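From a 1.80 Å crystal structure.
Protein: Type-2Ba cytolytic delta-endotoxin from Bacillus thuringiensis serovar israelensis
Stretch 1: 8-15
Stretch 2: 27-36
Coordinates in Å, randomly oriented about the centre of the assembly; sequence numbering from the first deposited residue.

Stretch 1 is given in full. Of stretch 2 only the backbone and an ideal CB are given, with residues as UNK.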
# COMPACT_ATOMS: atom_id res chain seq x y z
N THR A 8 6.22 10.82 -8.28
CA THR A 8 5.52 9.55 -7.90
C THR A 8 6.00 9.04 -6.52
O THR A 8 7.12 8.51 -6.40
CB THR A 8 5.77 8.45 -8.96
OG1 THR A 8 7.08 7.88 -8.75
CG2 THR A 8 5.71 9.03 -10.38
N ASN A 9 5.19 9.18 -5.48
CA ASN A 9 5.65 8.71 -4.18
C ASN A 9 5.08 7.34 -3.77
O ASN A 9 5.25 6.91 -2.63
CB ASN A 9 5.43 9.79 -3.12
CG ASN A 9 6.38 10.99 -3.30
OD1 ASN A 9 5.94 12.12 -3.34
ND2 ASN A 9 7.68 10.72 -3.41
N PHE A 10 4.42 6.67 -4.71
CA PHE A 10 3.80 5.37 -4.46
C PHE A 10 4.51 4.32 -5.32
O PHE A 10 4.97 4.64 -6.41
CB PHE A 10 2.32 5.34 -4.90
CG PHE A 10 1.41 6.23 -4.09
CD1 PHE A 10 0.77 5.75 -2.93
CD2 PHE A 10 1.15 7.52 -4.51
CE1 PHE A 10 -0.08 6.57 -2.19
CE2 PHE A 10 0.30 8.36 -3.77
CZ PHE A 10 -0.32 7.88 -2.62
N ASN A 11 4.59 3.08 -4.82
CA ASN A 11 4.92 1.94 -5.67
C ASN A 11 3.62 1.58 -6.39
O ASN A 11 2.68 1.08 -5.78
CB ASN A 11 5.45 0.75 -4.86
CG ASN A 11 6.18 -0.28 -5.73
OD1 ASN A 11 6.05 -0.25 -6.94
ND2 ASN A 11 7.03 -1.13 -5.12
N GLU A 12 3.55 1.89 -7.68
CA GLU A 12 2.29 1.77 -8.40
C GLU A 12 2.14 0.39 -9.01
O GLU A 12 3.05 -0.12 -9.68
CB GLU A 12 2.19 2.83 -9.48
CG GLU A 12 2.19 4.29 -8.94
CD GLU A 12 2.34 5.31 -10.07
OE1 GLU A 12 2.25 4.90 -11.24
OE2 GLU A 12 2.52 6.51 -9.78
N ILE A 13 0.98 -0.23 -8.79
CA ILE A 13 0.73 -1.57 -9.31
C ILE A 13 -0.62 -1.54 -10.04
O ILE A 13 -1.69 -1.37 -9.43
CB ILE A 13 0.76 -2.62 -8.17
CG1 ILE A 13 2.16 -2.68 -7.56
CG2 ILE A 13 0.34 -4.02 -8.66
CD1 ILE A 13 2.12 -2.85 -6.11
N PHE A 14 -0.55 -1.68 -11.36
CA PHE A 14 -1.71 -1.56 -12.21
C PHE A 14 -2.16 -2.99 -12.48
O PHE A 14 -1.36 -3.83 -12.93
CB PHE A 14 -1.37 -0.83 -13.52
CG PHE A 14 -1.02 0.65 -13.37
CD1 PHE A 14 -1.89 1.63 -13.79
CD2 PHE A 14 0.24 1.04 -12.89
CE1 PHE A 14 -1.56 3.00 -13.69
CE2 PHE A 14 0.58 2.40 -12.76
CZ PHE A 14 -0.33 3.38 -13.16
N TYR A 15 -3.39 -3.29 -12.11
CA TYR A 15 -4.02 -4.53 -12.54
C TYR A 15 -5.30 -4.13 -13.27
O TYR A 15 -6.40 -4.21 -12.73
CB TYR A 15 -4.27 -5.44 -11.34
CG TYR A 15 -4.57 -6.87 -11.72
CD1 TYR A 15 -3.54 -7.81 -11.83
CD2 TYR A 15 -5.88 -7.29 -11.96
CE1 TYR A 15 -3.81 -9.13 -12.18
CE2 TYR A 15 -6.16 -8.62 -12.33
CZ TYR A 15 -5.13 -9.53 -12.44
OH TYR A 15 -5.39 -10.86 -12.81
N UNK A 27 -6.35 8.71 -11.85
CA UNK A 27 -6.68 8.49 -10.43
C UNK A 27 -5.43 8.35 -9.56
O UNK A 27 -5.38 8.87 -8.46
CB UNK A 27 -7.55 7.24 -10.28
N UNK A 28 -4.41 7.67 -10.07
CA UNK A 28 -3.11 7.58 -9.40
C UNK A 28 -2.51 8.99 -9.25
O UNK A 28 -2.07 9.37 -8.17
CB UNK A 28 -2.16 6.67 -10.18
N UNK A 29 -2.53 9.78 -10.34
CA UNK A 29 -2.08 11.18 -10.27
C UNK A 29 -2.81 11.99 -9.20
O UNK A 29 -2.19 12.78 -8.48
CB UNK A 29 -2.27 11.85 -11.63
N UNK A 30 -4.11 11.77 -9.09
CA UNK A 30 -4.98 12.53 -8.18
C UNK A 30 -4.57 12.28 -6.72
O UNK A 30 -4.52 13.21 -5.91
CB UNK A 30 -6.45 12.15 -8.39
N UNK A 31 -4.25 11.02 -6.40
CA UNK A 31 -3.81 10.67 -5.06
C UNK A 31 -2.41 11.09 -4.63
O UNK A 31 -2.09 11.04 -3.45
CB UNK A 31 -3.91 9.15 -4.91
N UNK A 32 -1.57 11.52 -5.58
CA UNK A 32 -0.31 12.21 -5.22
C UNK A 32 -0.57 13.37 -4.24
O UNK A 32 0.27 13.65 -3.37
CB UNK A 32 0.38 12.74 -6.48
N UNK A 33 -1.73 13.99 -4.38
CA UNK A 33 -2.16 15.11 -3.52
C UNK A 33 -2.28 14.77 -2.03
O UNK A 33 -2.31 15.68 -1.19
CB UNK A 33 -3.51 15.63 -4.01
N UNK A 34 -2.35 13.48 -1.69
CA UNK A 34 -2.40 13.07 -0.27
C UNK A 34 -1.02 12.91 0.40
O UNK A 34 -0.94 12.58 1.60
CB UNK A 34 -3.16 11.74 -0.16
N UNK A 35 0.05 13.12 -0.35
CA UNK A 35 1.43 13.01 0.19
C UNK A 35 1.88 14.33 0.83
O UNK A 35 1.82 15.38 0.18
CB UNK A 35 2.41 12.61 -0.92
N UNK A 36 2.28 14.29 2.11
CA UNK A 36 2.86 15.50 2.75
C UNK A 36 4.15 15.90 2.04
O UNK A 36 5.03 15.06 1.82
CB UNK A 36 3.14 15.26 4.24

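Position 27 is helical, and no atom of stretch 1 lies within 5.5 Å of its ideal CB. It is Leu27, which makes no contact with stretch 1.

Position 28 is helical with CA-to-CB directed toward stretch 1. The ideal CB lies 4.7 Å from Glu12 OE2 and 4.8 Å from Phe14 CZ. A short side chain suits this gap, such as Ala, Ser, Thr or Val. It is Thr28, chi1 m. Its CG2 packs 3.3 Å from Glu12 OE2, and its OG1 stands 4.3 Å from Phe14 CZ. OG1 is hydrogen-bonded elsewhere in the structure.

Position 29 points away from stretch 1 and position 30 is out of reach, so many helix-compatible residues would fit at both. They are Asn29, whose end turns back but stops short of contact, and Thr30.

Position 31 points sideways. Its ideal CB is 4.4 Å from Phe10 CE2, so an apolar residue is plausible, large or small. It is Phe31. Its ring leads away from stretch 1, and its main chain makes the closer contact: Phe31 O lies 3.6 Å from Phe10 CE2, at the ring edge.

Position 32 also points sideways, with its ideal CB 5.1 Å from Phe10 CE2. Stretch 1 offers the backbone N of Asn9 as a donor and the Glu12 carboxylate as a negative charge. A long side chain could reach across: Gln could accept from the N, while Lys or Arg could approach the carboxylate. It is Gln32, with chi1 and chi2 both m. Asn9 N donates to Gln32 OE1 at 3.2 Å, and the 172° angle is nearly straight. Gln32 NE2 lies 3.7 Å from Phe10 CD2, at the ring edge, and 3.7 Å from Glu12 OE2.

Position 33 points away from stretch 1. An ideal CB would be 3.2 Å from the O of Thr30, which is somewhat crowded; glycine avoids this, though the helical backbone angles would allow other residues. It is Gly33.

Position 34 points sideways, with its ideal CB 5.4 Å from Phe10 CZ. Small residues are reasonable. It is Ala34, just beyond contact.

Position 35 has extended backbone angles (-86/124) and points toward stretch 1. Its ideal CB is 4.3 Å from Asn9 OD1, with the Phe10 ring nearby. Val, Ile, Leu or Met could pack against the ring; a donor such as Gln could address OD1. It is Ile35. CD1 sits 3.9 Å from Phe10 CZ as an apolar contact, and CG2 lies 3.6 Å from Asn9 OD1.

Position 36 is out of reach. It is Asp36.

Stretch 2 27-36: LTNTFQGAID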
# COMPACT_ATOMS: atom_id res chain seq x y z
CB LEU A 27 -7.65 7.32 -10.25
CG LEU A 27 -9.04 7.48 -10.92
CD1 LEU A 27 -9.85 6.18 -10.88
CD2 LEU A 27 -9.86 8.65 -10.34
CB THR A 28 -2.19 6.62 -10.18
OG1 THR A 28 -2.78 5.31 -10.15
CG2 THR A 28 -0.77 6.57 -9.59
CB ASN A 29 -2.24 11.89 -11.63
CG ASN A 29 -1.14 11.53 -12.61
OD1 ASN A 29 -0.15 10.89 -12.26
ND2 ASN A 29 -1.30 11.98 -13.86
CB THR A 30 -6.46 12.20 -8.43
OG1 THR A 30 -6.80 12.58 -9.77
CG2 THR A 30 -7.37 12.97 -7.48
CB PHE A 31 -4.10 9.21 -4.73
CG PHE A 31 -5.53 8.96 -4.48
CD1 PHE A 31 -6.36 8.49 -5.49
CD2 PHE A 31 -6.09 9.30 -3.23
CE1 PHE A 31 -7.73 8.32 -5.25
CE2 PHE A 31 -7.43 9.13 -2.99
CZ PHE A 31 -8.26 8.63 -3.99
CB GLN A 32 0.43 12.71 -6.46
CG GLN A 32 0.78 11.62 -7.49
CD GLN A 32 1.70 10.53 -6.96
OE1 GLN A 32 2.43 10.72 -5.97
NE2 GLN A 32 1.68 9.36 -7.63
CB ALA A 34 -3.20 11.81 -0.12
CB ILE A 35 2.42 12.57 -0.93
CG1 ILE A 35 2.07 11.17 -1.47
CG2 ILE A 35 3.89 12.63 -0.46
CD1 ILE A 35 1.88 10.13 -0.40
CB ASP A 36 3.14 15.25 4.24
CG ASP A 36 3.59 16.51 4.98
OD1 ASP A 36 4.80 16.87 4.93
OD2 ASP A 36 2.72 17.15 5.62
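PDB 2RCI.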